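Glyoxalase/bleomycin resistance protein/dioxygenase (Albidiferax ferrireducens T118, PDB 4QB5) may act as a dioxygenase, the activity generally assigned to its glyoxalase/bleomycin resistance family within the vicinal oxygen chelate superfamily. Local coordinates at residues Gly30-Tyr41 against Leu132-Ile140. Residues are numbered along the deposited sequence; the frame is centred on the assembly and turned at random.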
loop_
_atom_site.group_PDB
_atom_site.type_symbol
_atom_site.label_atom_id
_atom_site.label_comp_id
_atom_site.label_asym_id
_atom_site.label_seq_id
_atom_site.Cartn_x
_atom_site.Cartn_y
_atom_site.Cartn_z
ATOM N N GLY C 30 -7.392 2.556 5.911
ATOM C CA GLY C 30 -8.417 2.847 6.901
ATOM C C GLY C 30 -9.634 3.500 6.323
ATOM O O GLY C 30 -9.550 4.320 5.425
ATOM N N VAL C 31 -10.808 3.089 6.772
ATOM C CA VAL C 31 -12.034 3.744 6.305
ATOM C C VAL C 31 -12.913 4.105 7.506
ATOM O O VAL C 31 -12.821 3.468 8.546
ATOM C CB VAL C 31 -12.826 2.809 5.340
ATOM C CG1 VAL C 31 -11.965 2.404 4.180
ATOM C CG2 VAL C 31 -13.340 1.557 6.042
ATOM N N ASN C 32 -13.740 5.134 7.367
ATOM C CA ASN C 32 -14.582 5.601 8.455
ATOM C C ASN C 32 -15.990 5.036 8.377
ATOM O O ASN C 32 -16.707 5.046 9.371
ATOM C CB ASN C 32 -14.526 7.136 8.580
ATOM C CG ASN C 32 -13.188 7.637 9.272
ATOM O OD1 ASN C 32 -12.488 8.589 8.784
ATOM N ND2 ASN C 32 -12.855 7.020 10.419
ATOM N N ASP C 33 -16.323 4.427 7.235
ATOM C CA ASP C 33 -17.628 3.759 7.062
ATOM C C ASP C 33 -17.483 2.534 6.201
ATOM O O ASP C 33 -17.385 2.628 4.937
ATOM C CB ASP C 33 -18.611 4.731 6.424
ATOM C CG ASP C 33 -20.037 4.165 6.403
ATOM O OD1 ASP C 33 -20.196 2.914 6.261
ATOM O OD2 ASP C 33 -20.952 4.978 6.539
ATOM N N LEU C 34 -17.410 1.391 6.872
ATOM C CA LEU C 34 -17.108 0.167 6.200
ATOM C C LEU C 34 -18.061 -0.220 5.048
ATOM O O LEU C 34 -17.619 -0.763 4.030
ATOM C CB LEU C 34 -17.022 -0.957 7.181
ATOM C CG LEU C 34 -15.731 -1.205 7.902
ATOM C CD1 LEU C 34 -15.989 -2.186 9.038
ATOM C CD2 LEU C 34 -14.631 -1.735 7.016
ATOM N N GLU C 35 -19.362 0.057 5.208
ATOM C CA GLU C 35 -20.343 -0.384 4.251
ATOM C C GLU C 35 -20.311 0.511 3.046
ATOM O O GLU C 35 -20.404 0.025 1.921
ATOM C CB GLU C 35 -21.772 -0.447 4.906
ATOM C CG GLU C 35 -21.869 -1.514 5.972
ATOM C CD GLU C 35 -21.511 -2.912 5.481
ATOM O OE1 GLU C 35 -21.832 -3.301 4.324
ATOM O OE2 GLU C 35 -20.897 -3.658 6.244
ATOM N N VAL C 36 -20.196 1.812 3.264
ATOM C CA VAL C 36 -19.935 2.754 2.182
ATOM C C VAL C 36 -18.658 2.351 1.386
ATOM O O VAL C 36 -18.688 2.320 0.153
ATOM C CB VAL C 36 -19.867 4.209 2.677
ATOM C CG1 VAL C 36 -19.253 5.132 1.621
ATOM C CG2 VAL C 36 -21.282 4.726 3.031
ATOM N N SER C 37 -17.566 2.004 2.075
ATOM C CA SER C 37 -16.319 1.664 1.380
ATOM C C SER C 37 -16.408 0.311 0.678
ATOM O O SER C 37 -15.821 0.144 -0.336
ATOM C CB SER C 37 -15.127 1.692 2.376
ATOM O OG SER C 37 -14.904 3.050 2.792
ATOM N N LYS C 38 -17.084 -0.663 1.276
ATOM C CA LYS C 38 -17.333 -1.950 0.659
ATOM C C LYS C 38 -18.043 -1.777 -0.698
ATOM O O LYS C 38 -17.700 -2.413 -1.698
ATOM C CB LYS C 38 -18.168 -2.840 1.549
ATOM C CG LYS C 38 -18.378 -4.203 0.924
ATOM C CD LYS C 38 -19.338 -5.029 1.717
ATOM C CE LYS C 38 -19.269 -6.460 1.268
ATOM N NZ LYS C 38 -19.817 -6.630 -0.081
ATOM N N LYS C 39 -19.007 -0.887 -0.736
ATOM C CA LYS C 39 -19.771 -0.708 -1.947
ATOM C C LYS C 39 -18.903 -0.035 -3.021
ATOM O O LYS C 39 -18.921 -0.439 -4.190
ATOM C CB LYS C 39 -21.024 0.071 -1.638
ATOM C CG LYS C 39 -21.853 0.352 -2.878
ATOM C CD LYS C 39 -23.188 1.011 -2.489
ATOM C CE LYS C 39 -23.523 2.108 -3.482
ATOM N NZ LYS C 39 -22.390 3.086 -3.541
ATOM N N PHE C 40 -18.131 0.969 -2.634
ATOM C CA PHE C 40 -17.107 1.536 -3.552
ATOM C C PHE C 40 -16.113 0.494 -4.099
ATOM O O PHE C 40 -15.976 0.366 -5.335
ATOM C CB PHE C 40 -16.402 2.697 -2.838
ATOM C CG PHE C 40 -15.301 3.307 -3.611
ATOM C CD1 PHE C 40 -15.556 4.293 -4.529
ATOM C CD2 PHE C 40 -14.012 2.921 -3.422
ATOM C CE1 PHE C 40 -14.519 4.890 -5.231
ATOM C CE2 PHE C 40 -12.970 3.509 -4.116
ATOM C CZ PHE C 40 -13.218 4.493 -5.036
ATOM N N TYR C 41 -15.458 -0.261 -3.209
ATOM C CA TYR C 41 -14.391 -1.212 -3.637
ATOM C C TYR C 41 -14.946 -2.426 -4.404
ATOM O O TYR C 41 -14.300 -2.897 -5.326
ATOM C CB TYR C 41 -13.416 -1.607 -2.494
ATOM C CG TYR C 41 -12.454 -0.505 -2.193
ATOM C CD1 TYR C 41 -11.370 -0.278 -3.039
ATOM C CD2 TYR C 41 -12.592 0.338 -1.059
ATOM C CE1 TYR C 41 -10.498 0.747 -2.816
ATOM C CE2 TYR C 41 -11.659 1.347 -0.800
ATOM C CZ TYR C 41 -10.642 1.560 -1.677
ATOM O OH TYR C 41 -9.724 2.589 -1.474
ATOM N N LEU C 132 -7.744 8.175 -8.539
ATOM C CA LEU C 132 -8.951 8.538 -7.764
ATOM C C LEU C 132 -8.607 8.753 -6.304
ATOM O O LEU C 132 -7.565 8.298 -5.837
ATOM C CB LEU C 132 -9.962 7.363 -7.696
ATOM C CG LEU C 132 -10.623 6.922 -8.966
ATOM C CD1 LEU C 132 -11.229 5.541 -8.741
ATOM C CD2 LEU C 132 -11.686 7.954 -9.395
ATOM N N ARG C 133 -9.517 9.383 -5.588
ATOM C CA ARG C 133 -9.574 9.269 -4.124
ATOM C C ARG C 133 -10.815 8.467 -3.823
ATOM O O ARG C 133 -11.891 8.783 -4.378
ATOM C CB ARG C 133 -9.668 10.653 -3.437
ATOM C CG ARG C 133 -8.379 11.435 -3.649
ATOM C CD ARG C 133 -8.260 12.693 -2.837
ATOM N NE ARG C 133 -6.856 12.859 -2.424
ATOM C CZ ARG C 133 -5.894 13.431 -3.129
ATOM N NH1 ARG C 133 -6.122 13.971 -4.357
ATOM N NH2 ARG C 133 -4.691 13.517 -2.564
ATOM N N ASP C 134 -10.686 7.542 -2.893
ATOM C CA ASP C 134 -11.817 6.804 -2.377
ATOM C C ASP C 134 -12.661 7.753 -1.466
ATOM O O ASP C 134 -12.329 8.933 -1.281
ATOM C CB ASP C 134 -11.370 5.448 -1.768
ATOM C CG ASP C 134 -10.829 5.544 -0.339
ATOM O OD1 ASP C 134 -10.799 6.646 0.276
ATOM O OD2 ASP C 134 -10.417 4.456 0.201
ATOM N N PRO C 135 -13.774 7.263 -0.971
ATOM C CA PRO C 135 -14.672 8.087 -0.164
ATOM C C PRO C 135 -14.012 8.636 1.062
ATOM O O PRO C 135 -14.460 9.640 1.524
ATOM C CB PRO C 135 -15.804 7.112 0.230
ATOM C CG PRO C 135 -15.828 6.138 -0.907
ATOM C CD PRO C 135 -14.368 5.957 -1.305
ATOM N N ASP C 136 -12.935 8.010 1.546
ATOM C CA ASP C 136 -12.174 8.518 2.716
ATOM C C ASP C 136 -10.986 9.402 2.361
ATOM O O ASP C 136 -10.317 9.846 3.243
ATOM C CB ASP C 136 -11.708 7.334 3.562
ATOM C CG ASP C 136 -12.877 6.619 4.229
ATOM O OD1 ASP C 136 -13.273 7.015 5.354
ATOM O OD2 ASP C 136 -13.459 5.717 3.611
ATOM N N GLY C 137 -10.741 9.685 1.084
ATOM C CA GLY C 137 -9.575 10.464 0.711
ATOM C C GLY C 137 -8.338 9.570 0.471
ATOM O O GLY C 137 -7.267 10.062 0.092
ATOM N N ASN C 138 -8.428 8.266 0.630
ATOM C CA ASN C 138 -7.277 7.441 0.210
ATOM C C ASN C 138 -6.993 7.581 -1.297
ATOM O O ASN C 138 -7.899 7.444 -2.119
ATOM C CB ASN C 138 -7.445 5.952 0.536
ATOM C CG ASN C 138 -7.662 5.690 2.031
ATOM O OD1 ASN C 138 -8.698 5.154 2.438
ATOM N ND2 ASN C 138 -6.692 6.053 2.842
ATOM N N LYS C 139 -5.724 7.836 -1.660
ATOM C CA LYS C 139 -5.357 8.058 -3.040
ATOM C C LYS C 139 -4.993 6.760 -3.682
ATOM O O LYS C 139 -4.134 6.052 -3.170
ATOM C CB LYS C 139 -4.174 9.063 -3.138
ATOM C CG LYS C 139 -3.884 9.490 -4.552
ATOM C CD LYS C 139 -2.826 10.598 -4.562
ATOM C CE LYS C 139 -2.718 11.204 -5.928
ATOM N NZ LYS C 139 -1.467 12.022 -6.010
ATOM N N ILE C 140 -5.662 6.427 -4.793
ATOM C CA ILE C 140 -5.502 5.096 -5.429
ATOM C C ILE C 140 -5.406 5.285 -6.932
ATOM O O ILE C 140 -5.777 6.328 -7.462
ATOM C CB ILE C 140 -6.667 4.124 -5.056
ATOM C CG1 ILE C 140 -7.996 4.657 -5.636
ATOM C CG2 ILE C 140 -6.733 3.969 -3.530
ATOM C CD1 ILE C 140 -9.223 3.853 -5.279
HETATM O O HOH W 1 -15.870 5.104 4.538
HETATM O O HOH W 2 -13.170 4.396 1.423
#
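Asp134 reaches from the end of strand 127-133 to two aromatic side chains of helix 34-46. Asp134 CB sits obliquely against the Phe40 ring, 3.4 Å from Phe40 CE2, and also borders the Tyr41 hydroxyl. A chi1 of 82°, with CG between the backbone N and the carbonyl carbon, brings Asp134 CG to 3.4 Å from Tyr41 OH and sets one oxygen on the helix side, the other on the turn. Asp134 OD2 accepts from Tyr41 OH at 2.6 Å on its anti side, 20° out of the carboxylate plane. Asp134 OD1 takes Asp136 N (2.8 Å) and Asn138 N (2.9 Å) from opposite faces, the former closing an Asx turn. The type I turn Asp134-Gly137 lies in the hairpin connection between strands 127-133 and 139-144 of one four-stranded sheet; the segment 30-41 leaves strand 24-30 of the other sheet, so the contact ties together the two sheets of the glyoxalase-like fold. Pro135 lays CD over one face of Phe40, 3.6 Å from the ring centroid and 12° off its normal, a CH-pi contact, while Ile140 CD1 meets the ring edge. Beyond the proline, Asp136 OD1 receives Asn32 N at 2.8 Å, from above the carboxylate plane. Its OD2 accepts from two waters, both also bonded to Ser37 OG; one further bridges to the backbone N and O of Asp33, the N-cap residue.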